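Local structure of SAR-endolysin (Enterobacteria phage P1, 1XJU) at residues D52-K55 and N56-I59; H110-Q114 and K115-V119; G138-I141 and R142-E146. The protein hydrolyses the glycan strands of host peptidoglycan as a secreted phage lysozyme, acting with pinholin and spanin proteins to lyse the cell and release progeny virions. One frame throughout, in Å; residues are numbered along the deposited sequence.

Contact 1 of 3, residues D52-K55 and N56-I59; sequences DWEK and NILI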
ATOM      1  N   ASP A  52      -2.151   5.763  16.409  1.00 10.07           N
ATOM      2  CA  ASP A  52      -1.205   6.042  15.335  1.00 10.55           C
ATOM      3  C   ASP A  52      -1.808   6.071  13.952  1.00 10.33           C
ATOM      4  O   ASP A  52      -1.082   6.271  12.966  1.00 10.40           O
ATOM      5  CB  ASP A  52      -0.108   5.002  15.407  1.00 12.31           C
ATOM      6  CG  ASP A  52       0.768   5.238  16.628  1.00 16.24           C
ATOM      7  OD1 ASP A  52       1.642   4.410  16.890  1.00 18.04           O
ATOM      8  OD2 ASP A  52       0.664   6.267  17.320  1.00 19.85           O
ATOM      9  N   TRP A  53      -3.093   5.933  13.836  1.00  9.01           N
ATOM     10  CA  TRP A  53      -3.740   5.714  12.545  1.00  8.89           C
ATOM     11  C   TRP A  53      -3.469   6.905  11.608  1.00  9.75           C
ATOM     12  O   TRP A  53      -3.001   6.722  10.472  1.00  9.73           O
ATOM     13  CB  TRP A  53      -5.227   5.527  12.766  1.00  9.60           C
ATOM     14  CG  TRP A  53      -5.964   5.064  11.560  1.00  8.83           C
ATOM     15  CD1 TRP A  53      -6.632   5.778  10.608  1.00  9.63           C
ATOM     16  CD2 TRP A  53      -6.079   3.703  11.155  1.00  8.52           C
ATOM     17  NE1 TRP A  53      -7.152   4.954   9.640  1.00  9.41           N
ATOM     18  CE2 TRP A  53      -6.862   3.665   9.960  1.00  8.93           C
ATOM     19  CE3 TRP A  53      -5.663   2.475  11.718  1.00  9.07           C
ATOM     20  CZ2 TRP A  53      -7.205   2.469   9.334  1.00  9.05           C
ATOM     21  CZ3 TRP A  53      -6.014   1.317  11.110  1.00  9.15           C
ATOM     22  CH2 TRP A  53      -6.762   1.308   9.907  1.00  8.86           C
ATOM     23  N   GLU A  54      -3.774   8.124  12.080  1.00 10.77           N
ATOM     24  CA  GLU A  54      -3.569   9.316  11.245  1.00 12.66           C
ATOM     25  C   GLU A  54      -2.124   9.560  10.924  1.00 12.98           C
ATOM     26  O   GLU A  54      -1.802   9.952   9.789  1.00 14.37           O
ATOM     27  CB  GLU A  54      -4.183  10.550  11.915  1.00 16.05           C
ATOM     28  CG  GLU A  54      -5.670  10.469  11.891  1.00 18.83           C
ATOM     29  CD  GLU A  54      -6.192  10.493  10.460  1.00 22.99           C
ATOM     30  OE1 GLU A  54      -5.582  11.166   9.603  1.00 22.70           O
ATOM     31  OE2 GLU A  54      -7.140   9.793  10.209  1.00 21.88           O
ATOM     32  N   LYS A  55      -1.235   9.316  11.880  1.00 13.84           N
ATOM     33  CA  LYS A  55       0.188   9.430  11.639  1.00 14.97           C
ATOM     34  C   LYS A  55       0.582   8.475  10.530  1.00 11.75           C
ATOM     35  O   LYS A  55       1.404   8.834   9.649  1.00 13.17           O
ATOM     36  CB  LYS A  55       0.961   9.110  12.946  1.00 18.60           C
ATOM     37  CG  LYS A  55       2.508   8.838  12.817  1.00 21.80           C
ATOM     38  CD  LYS A  55       3.146   8.030  14.009  1.00 24.28           C
ATOM     39  CE  LYS A  55       4.691   7.906  13.890  1.00 27.97           C
ATOM     40  NZ  LYS A  55       5.439   9.035  14.512  1.00 27.94           N
ATOM     41  N   ASN A  56       0.014   7.288  10.540  1.00 11.21           N
ATOM     42  CA  ASN A  56       0.382   6.317   9.528  1.00  9.95           C
ATOM     43  C   ASN A  56      -0.149   6.692   8.155  1.00  8.98           C
ATOM     44  O   ASN A  56       0.523   6.433   7.148  1.00  9.57           O
ATOM     45  CB  ASN A  56      -0.011   4.901   9.949  1.00 10.48           C
ATOM     46  CG  ASN A  56       0.954   4.307  10.958  1.00 11.64           C
ATOM     47  OD1 ASN A  56       2.166   4.485  10.852  1.00 14.11           O
ATOM     48  ND2 ASN A  56       0.427   3.523  11.904  1.00 12.71           N
ATOM     49  N   ILE A  57      -1.293   7.325   8.085  1.00  9.29           N
ATOM     50  CA  ILE A  57      -1.766   7.892   6.804  1.00  9.38           C
ATOM     51  C   ILE A  57      -0.792   8.960   6.316  1.00 10.74           C
ATOM     52  O   ILE A  57      -0.422   8.954   5.134  1.00 10.68           O
ATOM     53  CB  ILE A  57      -3.176   8.410   6.898  1.00 10.27           C
ATOM     54  CG1 ILE A  57      -4.144   7.256   7.180  1.00 10.63           C
ATOM     55  CG2 ILE A  57      -3.594   9.109   5.579  1.00 11.00           C
ATOM     56  CD1 ILE A  57      -5.574   7.666   7.414  1.00 11.26           C
ATOM     57  N   LEU A  58      -0.299   9.823   7.210  1.00 11.21           N
ATOM     58  CA  LEU A  58       0.683  10.825   6.842  1.00 11.41           C
ATOM     59  C   LEU A  58       1.937  10.238   6.335  1.00 10.48           C
ATOM     60  O   LEU A  58       2.476  10.749   5.329  1.00 10.35           O
ATOM     61  CB  LEU A  58       0.986  11.760   8.050  1.00 13.39           C
ATOM     62  CG  LEU A  58       1.876  12.987   7.766  1.00 15.36           C
ATOM     63  CD1 LEU A  58       1.215  13.871   6.733  1.00 20.65           C
ATOM     64  CD2 LEU A  58       2.107  13.784   9.027  1.00 16.51           C
ATOM     65  N   ILE A  59       2.438   9.201   6.961  1.00 11.24           N
ATOM     66  CA  ILE A  59       3.611   8.534   6.548  1.00 10.17           C
ATOM     67  C   ILE A  59       3.437   7.898   5.175  1.00  9.16           C
ATOM     68  O   ILE A  59       4.339   7.954   4.327  1.00  9.33           O
ATOM     69  CB  ILE A  59       4.075   7.468   7.596  1.00 11.64           C
ATOM     70  CG1 ILE A  59       4.600   8.143   8.852  1.00 12.48           C
ATOM     71  CG2 ILE A  59       5.166   6.617   7.051  1.00 12.67           C
ATOM     72  CD1 ILE A  59       4.752   7.208  10.015  1.00 13.20           C
TER
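Trp53 and Ile57, one turn apart on helix 46-67 of this family 24 phage lysozyme, meet through the end of the isoleucine: its CD1 lies 3.8 Å from Trp53 NE1 and 3.9 Å from Trp53 CD1, so the methyl group comes obliquely to the five-membered part of the indole. The same methyl also lies near the carboxylate of Glu54, with Glu54 OE2 3.8 Å from Ile57 CD1. Glu54 runs side by side with Ile57, its chain bent at chi2 (-64°), which sets the carboxylate beside the end methyl of Ile57. Further round the helix, Lys55 crosses Ile59, and its CE rests 3.9 Å from Ile59 CD1.

Beneath these contacts runs the i to i+4 backbone ladder, from Asn56 N to Asp52 O (2.8 Å) through to Ile59 N to Lys55 O (2.9 Å). The outer shell surrounds the indole. Phe86 of helix 75-88 meets Trp53 edge-to-face, Trp53 NE1 makes a weak hydrogen bond to Gly11 O, and Ile10, Ala13 and Cys16 touch its side chain. In this inactive form the Trp53 side chain lies about 6 Å from that of Cys23, an active-site residue. Asp52 OD1 accepts a hydrogen bond from Gln48 NE2, while Asn56 ND2 lies 3.8 Å from Asp52 CB.

Contact 2 of 3, residues H110-Q114 and K115-V119; sequences HKWAQ and KGEWV. With SO4 (sulfate ion), chain D.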
ATOM      1  N   HIS A 110       7.086   1.446  -9.069  1.00  8.32           N
ATOM      2  CA  HIS A 110       7.969   2.565  -8.839  1.00  8.78           C
ATOM      3  C   HIS A 110       8.572   3.115 -10.142  1.00  9.19           C
ATOM      4  O   HIS A 110       8.667   4.343 -10.311  1.00  9.41           O
ATOM      5  CB  HIS A 110       9.064   2.166  -7.835  1.00  9.65           C
ATOM      6  CG  HIS A 110       9.994   3.283  -7.455  1.00  9.69           C
ATOM      7  ND1 HIS A 110      11.181   3.540  -8.128  1.00 10.38           N
ATOM      8  CD2 HIS A 110       9.939   4.200  -6.460  1.00 10.55           C
ATOM      9  CE1 HIS A 110      11.793   4.553  -7.526  1.00 11.22           C
ATOM     10  NE2 HIS A 110      11.043   5.020  -6.556  1.00 11.15           N
ATOM     11  N   LYS A 111       8.976   2.231 -11.010  1.00  8.86           N
ATOM     12  CA  LYS A 111       9.508   2.646 -12.309  1.00  9.85           C
ATOM     13  C   LYS A 111       8.509   3.554 -13.030  1.00  9.71           C
ATOM     14  O   LYS A 111       8.878   4.595 -13.556  1.00 10.47           O
ATOM     15  CB  LYS A 111       9.823   1.429 -13.155  1.00 11.16           C
ATOM     16  CG  LYS A 111      11.094   0.760 -12.744  1.00 14.86           C
ATOM     17  CD  LYS A 111      11.467  -0.322 -13.700  1.00 16.14           C
ATOM     18  CE  LYS A 111      12.695  -1.095 -13.235  1.00 17.11           C
ATOM     19  NZ  LYS A 111      13.916  -0.303 -13.217  1.00 18.43           N
ATOM     20  N   TRP A 112       7.259   3.119 -13.107  1.00  9.32           N
ATOM     21  CA  TRP A 112       6.273   3.900 -13.816  1.00  9.29           C
ATOM     22  C   TRP A 112       5.925   5.182 -13.119  1.00  9.69           C
ATOM     23  O   TRP A 112       5.731   6.211 -13.775  1.00 10.02           O
ATOM     24  CB  TRP A 112       5.035   3.057 -14.116  1.00 10.20           C
ATOM     25  CG  TRP A 112       5.258   1.968 -15.099  1.00 11.35           C
ATOM     26  CD1 TRP A 112       5.032   0.665 -14.912  1.00 12.03           C
ATOM     27  CD2 TRP A 112       5.700   2.105 -16.456  1.00 12.40           C
ATOM     28  NE1 TRP A 112       5.296  -0.050 -16.070  1.00 13.63           N
ATOM     29  CE2 TRP A 112       5.685   0.828 -17.036  1.00 13.96           C
ATOM     30  CE3 TRP A 112       6.052   3.181 -17.262  1.00 13.03           C
ATOM     31  CZ2 TRP A 112       6.099   0.600 -18.345  1.00 14.10           C
ATOM     32  CZ3 TRP A 112       6.421   2.939 -18.599  1.00 14.32           C
ATOM     33  CH2 TRP A 112       6.422   1.671 -19.100  1.00 14.55           C
ATOM     34  N   ALA A 113       5.850   5.166 -11.787  1.00  8.77           N
ATOM     35  CA  ALA A 113       5.592   6.413 -11.058  1.00  8.28           C
ATOM     36  C   ALA A 113       6.702   7.440 -11.333  1.00  9.22           C
ATOM     37  O   ALA A 113       6.409   8.612 -11.527  1.00  9.29           O
ATOM     38  CB  ALA A 113       5.544   6.106  -9.560  1.00  7.99           C
ATOM     39  N   GLN A 114       7.945   6.996 -11.385  1.00  9.19           N
ATOM     40  CA  GLN A 114       9.035   7.912 -11.628  1.00  9.89           C
ATOM     41  C   GLN A 114       8.985   8.534 -13.019  1.00 10.97           C
ATOM     42  O   GLN A 114       9.549   9.603 -13.226  1.00 12.63           O
ATOM     43  CB  GLN A 114      10.349   7.245 -11.371  1.00 10.31           C
ATOM     44  CG  GLN A 114      10.615   6.973  -9.894  1.00 11.06           C
ATOM     45  CD  GLN A 114      10.853   8.219  -9.128  1.00 11.70           C
ATOM     46  OE1 GLN A 114      11.492   9.134  -9.647  1.00 16.20           O
ATOM     47  NE2 GLN A 114      10.353   8.301  -7.906  1.00 11.97           N
ATOM     48  N   LYS A 115       8.320   7.871 -13.951  1.00 10.11           N
ATOM     49  CA  LYS A 115       8.105   8.393 -15.276  1.00 11.19           C
ATOM     50  C   LYS A 115       6.803   9.154 -15.409  1.00 10.16           C
ATOM     51  O   LYS A 115       6.481   9.580 -16.529  1.00 11.53           O
ATOM     52  CB  LYS A 115       8.178   7.244 -16.283  1.00 12.76           C
ATOM     53  CG  LYS A 115       9.567   6.598 -16.405  1.00 15.63           C
ATOM     54  CD  LYS A 115       9.512   5.301 -17.195  1.00 17.55           C
ATOM     55  CE  LYS A 115      10.835   4.582 -17.350  1.00 20.65           C
ATOM     56  NZ  LYS A 115      10.700   3.356 -18.203  1.00 22.91           N
ATOM     57  N   GLY A 116       6.000   9.299 -14.351  1.00  9.43           N
ATOM     58  CA  GLY A 116       4.719  10.009 -14.449  1.00 10.48           C
ATOM     59  C   GLY A 116       3.694   9.265 -15.269  1.00  9.58           C
ATOM     60  O   GLY A 116       2.707   9.857 -15.722  1.00 10.90           O
ATOM     61  N   GLU A 117       3.898   7.961 -15.438  1.00  9.65           N
ATOM     62  CA  GLU A 117       3.022   7.114 -16.240  1.00  9.99           C
ATOM     63  C   GLU A 117       1.966   6.490 -15.354  1.00  9.79           C
ATOM     64  O   GLU A 117       2.088   5.329 -14.949  1.00  9.96           O
ATOM     65  CB  GLU A 117       3.860   6.065 -16.953  1.00 10.47           C
ATOM     66  CG  GLU A 117       4.815   6.641 -18.002  1.00 10.91           C
ATOM     67  CD  GLU A 117       4.103   7.121 -19.234  1.00 12.61           C
ATOM     68  OE1 GLU A 117       2.891   6.832 -19.433  1.00 14.73           O
ATOM     69  OE2 GLU A 117       4.798   7.777 -20.003  1.00 13.66           O
ATOM     70  N   TRP A 118       0.986   7.282 -15.008  1.00  9.10           N
ATOM     71  CA  TRP A 118       0.116   6.896 -13.923  1.00  9.06           C
ATOM     72  C   TRP A 118      -0.747   5.695 -14.288  1.00  8.93           C
ATOM     73  O   TRP A 118      -0.998   4.840 -13.419  1.00  9.33           O
ATOM     74  CB  TRP A 118      -0.741   8.048 -13.463  1.00  9.43           C
ATOM     75  CG  TRP A 118      -0.006   9.303 -13.245  1.00  9.45           C
ATOM     76  CD1 TRP A 118      -0.386  10.527 -13.771  1.00  9.84           C
ATOM     77  CD2 TRP A 118       1.168   9.573 -12.446  1.00  8.04           C
ATOM     78  NE1 TRP A 118       0.492  11.487 -13.383  1.00  9.07           N
ATOM     79  CE2 TRP A 118       1.449  10.943 -12.562  1.00  8.96           C
ATOM     80  CE3 TRP A 118       2.025   8.802 -11.668  1.00  8.40           C
ATOM     81  CZ2 TRP A 118       2.543  11.536 -11.936  1.00  9.52           C
ATOM     82  CZ3 TRP A 118       3.099   9.402 -11.059  1.00  8.72           C
ATOM     83  CH2 TRP A 118       3.336  10.757 -11.147  1.00  9.11           C
ATOM     84  N   VAL A 119      -1.242   5.591 -15.514  1.00  8.88           N
ATOM     85  CA  VAL A 119      -1.994   4.413 -15.890  1.00  8.86           C
ATOM     86  C   VAL A 119      -1.171   3.132 -15.683  1.00  9.28           C
ATOM     87  O   VAL A 119      -1.641   2.172 -15.071  1.00  9.21           O
ATOM     88  CB  VAL A 119      -2.536   4.491 -17.349  1.00  9.38           C
ATOM     89  CG1 VAL A 119      -3.055   3.148 -17.792  1.00 10.31           C
ATOM     90  CG2 VAL A 119      -3.595   5.547 -17.411  1.00 10.28           C
TER
HETATM   91  S   SO4 D 606      16.192  -2.951 -12.006  1.00 18.53           S
HETATM   92  O1  SO4 D 606      17.563  -3.358 -12.045  1.00 19.96           O
HETATM   93  O2  SO4 D 606      15.863  -2.480 -10.653  1.00 19.90           O
HETATM   94  O3  SO4 D 606      15.334  -4.048 -12.430  1.00 19.27           O
HETATM   95  O4  SO4 D 606      16.054  -1.940 -13.045  1.00 20.58           O
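Trp112 and Glu117 touch where helix 108-114 ends and the chain turns toward helix 118-123. Among the ring contacts, Trp112 CE3 has Glu117 CB at 3.6 Å and Glu117 CG at 3.7 Å, an oblique approach. Beyond CG, a bend at chi2 (-72°) leads the end of Glu117 off from residues 110-114; the planes of the indole and the carboxylate stand 78° apart. The extended chain of Lys115 crosses the same indole, its CD 4.1 Å from Trp112 CE3. Beyond the turn, in sequence, Trp118 brings CZ3 to within 3.4 Å of Ala113 O, and Gly116 O lies over one face of the Trp118 ring, offset toward its rim. Gln114 CG sits likewise over one face of His110. His124 and Met121 add to the surroundings of Trp112.

The backbone bonds converge on the last helical carbonyls. Glu117 N reaches Trp112 O at 3.0 Å, and Gly116 N reaches Ala113 O at 2.9 Å from well above the carbonyl plane. Lys115 N has weak bonds to both Lys111 O and Trp112 O.

The charged and polar ends find partners elsewhere. Lys111 NZ donates to sulfate O4 at 2.7 Å and also pairs with Glu106; the ion, probably from the crystallisation liquor, is held further by Arg101 and by Glu106 N. Gln114 NE2 bonds to His67 O.

With Gly116 at positive phi (69°) and two bonds folding back into the final turn, this is a Schellman motif; Glu117 follows at once as the centre of an inverse gamma turn and the N-cap residue of helix 118-123.

Contact 3 of 3, residues G138-I141 and R142-E146; sequences GLKI and RREKE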
ATOM      1  N   GLY A 138      -7.599 -11.543  -0.051  1.00 12.57           N
ATOM      2  CA  GLY A 138      -8.009 -10.236   0.427  1.00 12.33           C
ATOM      3  C   GLY A 138      -7.124  -9.109  -0.047  1.00 12.07           C
ATOM      4  O   GLY A 138      -7.633  -7.980  -0.208  1.00 13.25           O
ATOM      5  N   LEU A 139      -5.845  -9.377  -0.221  1.00 11.80           N
ATOM      6  CA  LEU A 139      -4.956  -8.342  -0.761  1.00 11.61           C
ATOM      7  C   LEU A 139      -5.180  -8.125  -2.250  1.00 11.53           C
ATOM      8  O   LEU A 139      -5.162  -6.984  -2.746  1.00 11.86           O
ATOM      9  CB  LEU A 139      -3.499  -8.615  -0.479  1.00 11.70           C
ATOM     10  CG  LEU A 139      -3.094  -8.542   1.004  1.00 13.58           C
ATOM     11  CD1 LEU A 139      -1.618  -8.989   1.072  1.00 15.24           C
ATOM     12  CD2 LEU A 139      -3.318  -7.149   1.605  1.00 14.48           C
ATOM     13  N   LYS A 140      -5.467  -9.170  -3.001  1.00 12.19           N
ATOM     14  CA  LYS A 140      -5.791  -9.011  -4.412  1.00 13.92           C
ATOM     15  C   LYS A 140      -7.029  -8.149  -4.607  1.00 12.38           C
ATOM     16  O   LYS A 140      -7.045  -7.232  -5.467  1.00 13.31           O
ATOM     17  CB  LYS A 140      -6.004 -10.384  -5.045  1.00 15.17           C
ATOM     18  CG  LYS A 140      -6.115 -10.265  -6.522  1.00 17.95           C
ATOM     19  CD  LYS A 140      -6.427 -11.579  -7.177  1.00 19.80           C
ATOM     20  CE  LYS A 140      -7.786 -12.116  -6.798  1.00 21.48           C
ATOM     21  NZ  LYS A 140      -8.198 -13.266  -7.746  1.00 22.97           N
ATOM     22  N   ILE A 141      -8.069  -8.370  -3.838  1.00 12.44           N
ATOM     23  CA  ILE A 141      -9.261  -7.597  -3.942  1.00 12.01           C
ATOM     24  C   ILE A 141      -8.995  -6.112  -3.666  1.00 11.80           C
ATOM     25  O   ILE A 141      -9.460  -5.207  -4.400  1.00 12.06           O
ATOM     26  CB  ILE A 141     -10.309  -8.126  -2.950  1.00 14.37           C
ATOM     27  CG1 ILE A 141     -10.857  -9.463  -3.393  1.00 16.00           C
ATOM     28  CG2 ILE A 141     -11.449  -7.155  -2.877  1.00 15.12           C
ATOM     29  CD1 ILE A 141     -11.747 -10.092  -2.309  1.00 17.47           C
ATOM     30  N   ARG A 142      -8.273  -5.846  -2.594  1.00 10.64           N
ATOM     31  CA  ARG A 142      -7.873  -4.507  -2.192  1.00 10.92           C
ATOM     32  C   ARG A 142      -7.130  -3.832  -3.319  1.00 10.36           C
ATOM     33  O   ARG A 142      -7.438  -2.668  -3.606  1.00 10.24           O
ATOM     34  CB  ARG A 142      -7.052  -4.627  -0.917  1.00 10.46           C
ATOM     35  CG  ARG A 142      -6.475  -3.356  -0.401  1.00 10.66           C
ATOM     36  CD  ARG A 142      -7.486  -2.284  -0.120  1.00 10.44           C
ATOM     37  NE  ARG A 142      -6.826  -1.118   0.558  1.00 10.47           N
ATOM     38  CZ  ARG A 142      -6.649  -0.946   1.869  1.00  9.79           C
ATOM     39  NH1 ARG A 142      -7.262  -1.775   2.726  1.00 10.12           N
ATOM     40  NH2 ARG A 142      -6.007   0.108   2.355  1.00  9.89           N
ATOM     41  N   ARG A 143      -6.120  -4.477  -3.848  1.00  9.98           N
ATOM     42  CA  ARG A 143      -5.324  -3.876  -4.937  1.00  9.90           C
ATOM     43  C   ARG A 143      -6.184  -3.548  -6.145  1.00 10.35           C
ATOM     44  O   ARG A 143      -5.979  -2.516  -6.802  1.00  9.82           O
ATOM     45  CB  ARG A 143      -4.193  -4.774  -5.342  1.00 10.09           C
ATOM     46  CG  ARG A 143      -3.097  -4.983  -4.284  1.00  9.67           C
ATOM     47  CD  ARG A 143      -2.306  -3.783  -3.882  1.00  9.30           C
ATOM     48  NE  ARG A 143      -2.879  -3.029  -2.798  1.00  9.54           N
ATOM     49  CZ  ARG A 143      -2.753  -3.374  -1.517  1.00 10.09           C
ATOM     50  NH1 ARG A 143      -3.224  -2.593  -0.585  1.00  9.37           N
ATOM     51  NH2 ARG A 143      -2.172  -4.526  -1.196  1.00 10.60           N
ATOM     52  N   GLU A 144      -7.137  -4.408  -6.470  1.00 10.22           N
ATOM     53  CA  GLU A 144      -8.004  -4.150  -7.641  1.00 11.06           C
ATOM     54  C   GLU A 144      -8.916  -2.993  -7.394  1.00 10.85           C
ATOM     55  O   GLU A 144      -9.143  -2.149  -8.287  1.00 11.29           O
ATOM     56  CB  GLU A 144      -8.747  -5.428  -8.036  1.00 11.54           C
ATOM     57  CG  GLU A 144      -7.795  -6.521  -8.503  1.00 13.49           C
ATOM     58  CD  GLU A 144      -8.422  -7.886  -8.705  1.00 15.57           C
ATOM     59  OE1 GLU A 144      -9.594  -8.040  -8.324  1.00 18.43           O
ATOM     60  OE2 GLU A 144      -7.706  -8.809  -9.209  1.00 17.81           O
ATOM     61  N   LYS A 145      -9.440  -2.845  -6.205  1.00 10.80           N
ATOM     62  CA  LYS A 145     -10.248  -1.705  -5.889  1.00 11.47           C
ATOM     63  C   LYS A 145      -9.425  -0.396  -5.901  1.00 10.31           C
ATOM     64  O   LYS A 145      -9.863   0.636  -6.439  1.00 10.36           O
ATOM     65  CB  LYS A 145     -10.923  -1.852  -4.526  1.00 11.89           C
ATOM     66  CG  LYS A 145     -11.983  -2.900  -4.496  1.00 12.46           C
ATOM     67  CD  LYS A 145     -12.602  -3.079  -3.164  1.00 15.92           C
ATOM     68  CE  LYS A 145     -13.636  -4.198  -3.235  1.00 20.28           C
ATOM     69  NZ  LYS A 145     -14.811  -3.942  -4.109  1.00 26.00           N
ATOM     70  N   GLU A 146      -8.223  -0.422  -5.367  1.00  8.93           N
ATOM     71  CA  GLU A 146      -7.344   0.722  -5.497  1.00  8.75           C
ATOM     72  C   GLU A 146      -7.059   1.043  -6.952  1.00  8.84           C
ATOM     73  O   GLU A 146      -7.053   2.243  -7.325  1.00  9.42           O
ATOM     74  CB  GLU A 146      -6.018   0.473  -4.737  1.00  8.60           C
ATOM     75  CG  GLU A 146      -6.133   0.420  -3.229  1.00  9.01           C
ATOM     76  CD  GLU A 146      -4.906  -0.156  -2.598  1.00  8.73           C
ATOM     77  OE1 GLU A 146      -4.890  -0.195  -1.303  1.00  8.85           O
ATOM     78  OE2 GLU A 146      -4.046  -0.667  -3.311  1.00  9.01           O
TER
HETATM   79  O   HOH W   1      -8.839 -11.058  -9.567  1.00 33.79           O
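One turn apart and with the same first torsion, which sets CG anti to the carbonyl carbon and beside the backbone N (Arg143 chi1 -67°), Leu139 and Arg143 leave the helix in the same direction. The two side chains lie side by side, with Leu139 CD2 4.0 Å from Arg143 NH2. Further bends at chi2 and chi3 fold the arginine along the helix, and its NE and NH1 then face Glu146. Arg142 starts the other way, its CG anti to the backbone N, and a bend at chi2 (57°) carries its NE to the same carboxylate.

Arg143 grips Glu146 side-on: NE bonds to Glu146 OE2 at 2.7 Å and NH1 to Glu146 OE1 at 3.0 Å, both nearly straight and nearly in the guanidinium plane. Arg142 NE meets Glu146 OE1 at 2.8 Å with a more bent bond, from above the carboxylate plane and from the same face as Arg143 NH1.

This salt-bridge network lies on helix 137-151 of the phage lysozyme fold, where it faces helix 75-88. Ser83 OG bonds to both Glu146 OE1 and Arg142 NH2, and Arg143 reaches Asn87 OD1 and Phe128 O. The buried acid is thus shared by two arginines and a hydroxyl, which would be expected to favour its ionised form.

Backbone bonds from i+4 to i join the two segments, from Arg142 N to Gly138 O through to Lys145 N to Ile141 O. On the more exposed residues the pairing is indirect. Lys140 crosses Glu144, with CG 3.4 Å from Glu144 OE2; their charged ends stay apart, and a water bridges them, accepting from Lys140 NZ and donating to Glu144 OE2 at 2.5 Å. Ile141 and Lys145 run alongside one another, Ile141 CG2 lying 3.7 Å from Lys145 CE.

How the contacts relate
Each contact joins neighbouring turns of helix or its end, yet the chemistry differs with place in the fold. Contacts 1 and 3 are partly buried, lie within single long helices, 46-67 and 137-151, on opposite sides of the chain's centre, and both face helix 75-88; their centres are about 20 Å apart. Contact 1 meets that helix mainly through Trp53 and Ile57, contact 3 largely through a salt-bridge network of two arginines and one glutamate. Contact 2 is a surface turn between two shorter helices, about 24 Å from contact 1 between centres, where backbone capping replaces the regular ladder and Lys111 holds a sulfate ion probably from the crystallisation liquor. None of the three touches another.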